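Local coordinates for protein hepatocyte growth factor-regulated tyrosine kinase substrate (PDB 1DVP) that binds phosphatidylinositol and ubiquitin, is essential for endosomal membrane invagination and multivesicular body formation, and promotes degradation of active tyrosine kinase receptors, at residues His165-Glu170 and Gly189-Lys194; Arg181-Val186 and Asp211-Ala216. All coordinates share one frame; numbering follows the deposited sequence.

Contact 1: His165-Glu170 and Gly189-Lys194. With ZN (zinc ion), chain B.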
loop_
_atom_site.group_PDB
_atom_site.type_symbol
_atom_site.label_atom_id
_atom_site.label_comp_id
_atom_site.label_asym_id
_atom_site.label_seq_id
_atom_site.Cartn_x
_atom_site.Cartn_y
_atom_site.Cartn_z
ATOM N N HIS A 165 -13.736 1.586 -1.605
ATOM C CA HIS A 165 -13.972 2.012 -2.988
ATOM C C HIS A 165 -15.132 1.263 -3.690
ATOM O O HIS A 165 -15.903 1.846 -4.457
ATOM C CB HIS A 165 -12.683 1.798 -3.808
ATOM C CG HIS A 165 -12.727 2.365 -5.200
ATOM N ND1 HIS A 165 -12.820 3.721 -5.450
ATOM C CD2 HIS A 165 -12.663 1.763 -6.410
ATOM C CE1 HIS A 165 -12.821 3.927 -6.753
ATOM N NE2 HIS A 165 -12.729 2.755 -7.359
ATOM N N ARG A 166 -15.243 -0.029 -3.423
ATOM C CA ARG A 166 -16.264 -0.800 -4.074
ATOM C C ARG A 166 -17.653 -0.734 -3.454
ATOM O O ARG A 166 -18.627 -0.316 -4.124
ATOM C CB ARG A 166 -15.823 -2.291 -4.216
ATOM C CG ARG A 166 -16.762 -3.154 -5.125
ATOM C CD ARG A 166 -16.248 -4.600 -5.224
ATOM N NE ARG A 166 -16.930 -5.498 -6.188
ATOM C CZ ARG A 166 -16.773 -5.469 -7.524
ATOM N NH1 ARG A 166 -15.991 -4.578 -8.138
ATOM N NH2 ARG A 166 -17.336 -6.419 -8.258
ATOM N N CYS A 167 -17.760 -1.114 -2.180
ATOM C CA CYS A 167 -19.102 -1.167 -1.580
ATOM C C CYS A 167 -19.515 0.083 -0.835
ATOM O O CYS A 167 -20.676 0.237 -0.498
ATOM C CB CYS A 167 -19.186 -2.392 -0.675
ATOM S SG CYS A 167 -18.357 -2.227 0.960
ATOM N N ARG A 168 -18.563 0.983 -0.607
ATOM C CA ARG A 168 -18.759 2.231 0.102
ATOM C C ARG A 168 -18.963 2.096 1.598
ATOM O O ARG A 168 -19.323 3.067 2.263
ATOM C CB ARG A 168 -19.926 3.060 -0.492
ATOM C CG ARG A 168 -19.931 3.135 -2.036
ATOM C CD ARG A 168 -18.578 3.624 -2.616
ATOM N NE ARG A 168 -18.330 5.026 -2.366
ATOM C CZ ARG A 168 -17.219 5.663 -2.754
ATOM N NH1 ARG A 168 -16.278 4.989 -3.410
ATOM N NH2 ARG A 168 -17.047 6.953 -2.498
ATOM N N VAL A 169 -18.717 0.935 2.182
ATOM C CA VAL A 169 -18.917 0.860 3.639
ATOM C C VAL A 169 -17.896 1.830 4.322
ATOM O O VAL A 169 -16.751 1.987 3.844
ATOM C CB VAL A 169 -18.687 -0.600 4.142
ATOM C CG1 VAL A 169 -17.235 -0.976 3.877
ATOM C CG2 VAL A 169 -19.076 -0.765 5.589
ATOM N N GLU A 170 -18.275 2.436 5.440
ATOM C CA GLU A 170 -17.366 3.373 6.110
ATOM C C GLU A 170 -16.376 2.610 6.947
ATOM O O GLU A 170 -16.774 1.740 7.743
ATOM C CB GLU A 170 -18.123 4.362 7.002
ATOM C CG GLU A 170 -19.045 5.257 6.276
ATOM C CD GLU A 170 -19.704 6.304 7.177
ATOM O OE1 GLU A 170 -19.889 6.102 8.387
ATOM O OE2 GLU A 170 -20.072 7.371 6.652
ATOM N N GLY A 189 -12.068 -5.475 3.936
ATOM C CA GLY A 189 -11.539 -6.824 3.833
ATOM C C GLY A 189 -12.467 -7.734 3.007
ATOM O O GLY A 189 -11.968 -8.535 2.232
ATOM N N GLN A 190 -13.795 -7.599 3.129
ATOM C CA GLN A 190 -14.684 -8.433 2.336
ATOM C C GLN A 190 -14.672 -8.097 0.866
ATOM O O GLN A 190 -15.035 -8.938 0.091
ATOM C CB GLN A 190 -16.157 -8.413 2.834
ATOM C CG GLN A 190 -16.216 -8.710 4.268
ATOM C CD GLN A 190 -17.591 -8.449 4.793
ATOM O OE1 GLN A 190 -18.500 -9.258 4.598
ATOM N NE2 GLN A 190 -17.779 -7.297 5.399
ATOM N N CYS A 191 -14.272 -6.885 0.459
ATOM C CA CYS A 191 -14.163 -6.644 -0.982
ATOM C C CYS A 191 -12.755 -6.981 -1.544
ATOM O O CYS A 191 -12.528 -6.803 -2.721
ATOM C CB CYS A 191 -14.489 -5.186 -1.337
ATOM S SG CYS A 191 -16.301 -4.807 -1.211
ATOM N N THR A 192 -11.837 -7.438 -0.693
ATOM C CA THR A 192 -10.459 -7.805 -1.086
ATOM C C THR A 192 -10.066 -9.098 -0.371
ATOM O O THR A 192 -8.971 -9.213 0.178
ATOM C CB THR A 192 -9.411 -6.660 -0.696
ATOM O OG1 THR A 192 -9.648 -6.194 0.648
ATOM C CG2 THR A 192 -9.555 -5.530 -1.625
ATOM N N ALA A 193 -10.977 -10.069 -0.366
ATOM C CA ALA A 193 -10.706 -11.338 0.328
ATOM C C ALA A 193 -10.026 -12.385 -0.603
ATOM O O ALA A 193 -9.640 -13.481 -0.168
ATOM C CB ALA A 193 -12.062 -11.898 0.963
ATOM N N LYS A 194 -9.878 -12.054 -1.872
ATOM C CA LYS A 194 -9.232 -12.957 -2.824
ATOM C C LYS A 194 -7.831 -12.422 -3.151
ATOM O O LYS A 194 -7.493 -11.257 -2.919
ATOM C CB LYS A 194 -10.019 -13.078 -4.131
ATOM C CG LYS A 194 -11.480 -13.635 -4.002
ATOM C CD LYS A 194 -12.122 -13.691 -5.390
ATOM C CE LYS A 194 -13.679 -13.682 -5.375
ATOM N NZ LYS A 194 -14.132 -12.467 -6.139
HETATM ZN ZN ZN B . -16.113 -3.214 0.554
#
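Arg166 meets Cys191 with its aliphatic chain, not with its flat guanidinium group: CB of Arg166 lies 3.9 Å from Cys191 SG, and Arg166 CD 4.0 Å from the same sulfur. The extended run from CG to NE, with CG anti to the backbone N (chi1 -170°), lays the methylenes alongside the thiolate and carries the charged end on toward Asp211. The guanidinium of Arg168 is engaged within its own loop, His165 O lying at its edge and in plane, by a weak bond from Arg168 NH1 to His165 O of 3.3 Å. The two segments are joined through the zinc ion, bound by Cys167 SG at 2.5 Å and by Cys191 SG at 2.4 Å, and Cys167 CB packs 3.8 Å from Cys191 SG. The angle from Cys167 SG through zinc to Cys191 SG, 108°, is close to tetrahedral, and Cys164 and Cys188 complete a four-cysteine site. This is the first zinc site of the FYVE finger, built from two CxxC pairs. Cys167 SG also accepts the N-H of Val169 at 3.4 Å (N-H...S 156°), the kind of bond found in zinc knuckles, which would probably stabilise the thiolate's negative charge. In the other segment Gly189 to Thr192 form a type I turn, closed by Thr192 N to Gly189 O at 3.1 Å, that presents Cys191.

Contact 2: Arg181-Val186 and Asp211-Ala216. With ZN (zinc ion), chain C.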
loop_
_atom_site.group_PDB
_atom_site.type_symbol
_atom_site.label_atom_id
_atom_site.label_comp_id
_atom_site.label_asym_id
_atom_site.label_seq_id
_atom_site.Cartn_x
_atom_site.Cartn_y
_atom_site.Cartn_z
ATOM N N ARG A 181 -3.527 -4.573 -4.540
ATOM C CA ARG A 181 -2.218 -4.407 -5.181
ATOM C C ARG A 181 -2.294 -4.201 -6.700
ATOM O O ARG A 181 -1.300 -3.824 -7.289
ATOM C CB ARG A 181 -1.348 -5.617 -4.873
ATOM C CG ARG A 181 -0.707 -5.553 -3.575
ATOM C CD ARG A 181 -1.653 -5.608 -2.419
ATOM N NE ARG A 181 -0.879 -5.830 -1.196
ATOM C CZ ARG A 181 -1.306 -5.662 0.047
ATOM N NH1 ARG A 181 -2.542 -5.245 0.343
ATOM N NH2 ARG A 181 -0.448 -5.922 1.035
ATOM N N ASN A 182 -3.437 -4.459 -7.353
ATOM C CA ASN A 182 -3.553 -4.218 -8.782
ATOM C C ASN A 182 -3.974 -2.787 -9.128
ATOM O O ASN A 182 -3.411 -2.196 -10.067
ATOM C CB ASN A 182 -4.578 -5.165 -9.458
ATOM C CG ASN A 182 -4.493 -5.121 -10.989
ATOM O OD1 ASN A 182 -5.502 -4.905 -11.684
ATOM N ND2 ASN A 182 -3.282 -5.307 -11.525
ATOM N N CYS A 183 -4.940 -2.199 -8.406
ATOM C CA CYS A 183 -5.365 -0.827 -8.784
ATOM C C CYS A 183 -4.962 0.228 -7.765
ATOM O O CYS A 183 -5.126 1.407 -8.002
ATOM C CB CYS A 183 -6.886 -0.753 -9.019
ATOM S SG CYS A 183 -7.962 -1.125 -7.572
ATOM N N GLY A 184 -4.468 -0.208 -6.606
ATOM C CA GLY A 184 -4.036 0.764 -5.595
ATOM C C GLY A 184 -5.134 1.421 -4.754
ATOM O O GLY A 184 -4.826 2.216 -3.880
ATOM N N GLN A 185 -6.415 1.129 -5.018
ATOM C CA GLN A 185 -7.491 1.728 -4.188
ATOM C C GLN A 185 -7.578 1.027 -2.833
ATOM O O GLN A 185 -6.995 -0.071 -2.685
ATOM C CB GLN A 185 -8.860 1.594 -4.883
ATOM C CG GLN A 185 -9.088 2.765 -5.838
ATOM C CD GLN A 185 -9.322 4.053 -5.052
ATOM O OE1 GLN A 185 -9.492 4.078 -3.779
ATOM N NE2 GLN A 185 -9.358 5.118 -5.768
ATOM N N VAL A 186 -8.332 1.635 -1.893
ATOM C CA VAL A 186 -8.523 1.079 -0.536
ATOM C C VAL A 186 -9.925 0.505 -0.578
ATOM O O VAL A 186 -10.794 1.090 -1.232
ATOM C CB VAL A 186 -8.459 2.124 0.639
ATOM C CG1 VAL A 186 -6.983 2.536 0.899
ATOM C CG2 VAL A 186 -9.263 3.340 0.289
ATOM N N ASP A 211 -12.319 -7.178 -5.836
ATOM C CA ASP A 211 -13.203 -7.970 -6.674
ATOM C C ASP A 211 -13.197 -7.517 -8.113
ATOM O O ASP A 211 -13.084 -8.324 -8.975
ATOM C CB ASP A 211 -14.622 -7.967 -6.071
ATOM C CG ASP A 211 -14.685 -8.839 -4.844
ATOM O OD1 ASP A 211 -13.805 -9.684 -4.730
ATOM O OD2 ASP A 211 -15.577 -8.714 -4.000
ATOM N N GLY A 212 -13.302 -6.224 -8.365
ATOM C CA GLY A 212 -13.263 -5.740 -9.739
ATOM C C GLY A 212 -12.003 -6.174 -10.487
ATOM O O GLY A 212 -12.081 -6.609 -11.643
ATOM N N CYS A 213 -10.835 -6.026 -9.837
ATOM C CA CYS A 213 -9.528 -6.420 -10.431
ATOM C C CYS A 213 -9.422 -7.934 -10.584
ATOM O O CYS A 213 -8.954 -8.415 -11.589
ATOM C CB CYS A 213 -8.345 -5.889 -9.567
ATOM S SG CYS A 213 -8.143 -4.109 -9.823
ATOM N N PHE A 214 -9.845 -8.691 -9.588
ATOM C CA PHE A 214 -9.798 -10.145 -9.691
ATOM C C PHE A 214 -10.623 -10.614 -10.902
ATOM O O PHE A 214 -10.261 -11.594 -11.580
ATOM C CB PHE A 214 -10.394 -10.773 -8.455
ATOM C CG PHE A 214 -10.373 -12.258 -8.479
ATOM C CD1 PHE A 214 -9.268 -12.943 -8.027
ATOM C CD2 PHE A 214 -11.481 -12.979 -8.952
ATOM C CE1 PHE A 214 -9.252 -14.317 -8.031
ATOM C CE2 PHE A 214 -11.477 -14.368 -8.962
ATOM C CZ PHE A 214 -10.366 -15.038 -8.501
ATOM N N ALA A 215 -11.709 -9.896 -11.197
ATOM C CA ALA A 215 -12.557 -10.282 -12.330
ATOM C C ALA A 215 -11.873 -9.915 -13.638
ATOM O O ALA A 215 -11.861 -10.724 -14.584
ATOM C CB ALA A 215 -13.933 -9.603 -12.238
ATOM N N ALA A 216 -11.303 -8.706 -13.681
ATOM C CA ALA A 216 -10.632 -8.175 -14.875
ATOM C C ALA A 216 -9.384 -8.948 -15.233
ATOM O O ALA A 216 -9.101 -9.143 -16.422
ATOM C CB ALA A 216 -10.298 -6.646 -14.697
HETATM ZN ZN ZN C . -8.273 -3.459 -7.550
#
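Cys183 and Cys213 point toward each other's segments and converge on one zinc ion, with Cys183 SG and Cys213 SG each 2.4 Å from the metal. The angle of 105° from Cys183 SG through zinc to Cys213 SG fits tetrahedral coordination, completed by Cys180 and Cys210 as the second four-cysteine site of the FYVE finger. The two thiolates arrive by different torsions: Cys183 SG sits between its backbone N and carbonyl carbon (chi1 63°), whereas Cys213 SG stands anti to its carbonyl carbon (chi1 -75°), projecting from the helix. Their sulfurs end 3.7 Å apart, SG of Cys183 to SG of Cys213. Asn182, with CG anti to its backbone N, has its side chain turned alongside Cys213, its CB 3.7 Å from Cys213 SG and 3.8 Å from Cys213 CB. Arg181, next to Cys180, hydrogen-bonds citrate, probably from the crystallisation liquor, which is consistent with the basic, phosphoinositide-binding motif of FYVE domains. The site therefore anchors the first turn of helix 211-219 to the loop between strands 178-179 and 186-187, while Asn182 also touches Leu198 of strand 194-198 and Phe214 leans on Val209 of strand 206-209.

From the N terminus the segments come in the order 165-170, 181-186, 189-194, 211-216, so the contacts alternate and their loops cross. Contact 1 closes a loop of 18 intervening residues that holds the small sheet of strands 178-179 and 186-187. Contact 2 closes one of 24 that holds strands 194-198 and 206-209 and ends at helix 211-219. This is the cross-braced topology of FYVE fingers, with the two zinc ions 11.3 Å apart. The segments of the two contacts also touch: His165 N lies 3.0 Å from Val186 O, a probable hydrogen bond, and Lys194 NZ forms a salt bridge of 3.1 Å with Asp211 OD1.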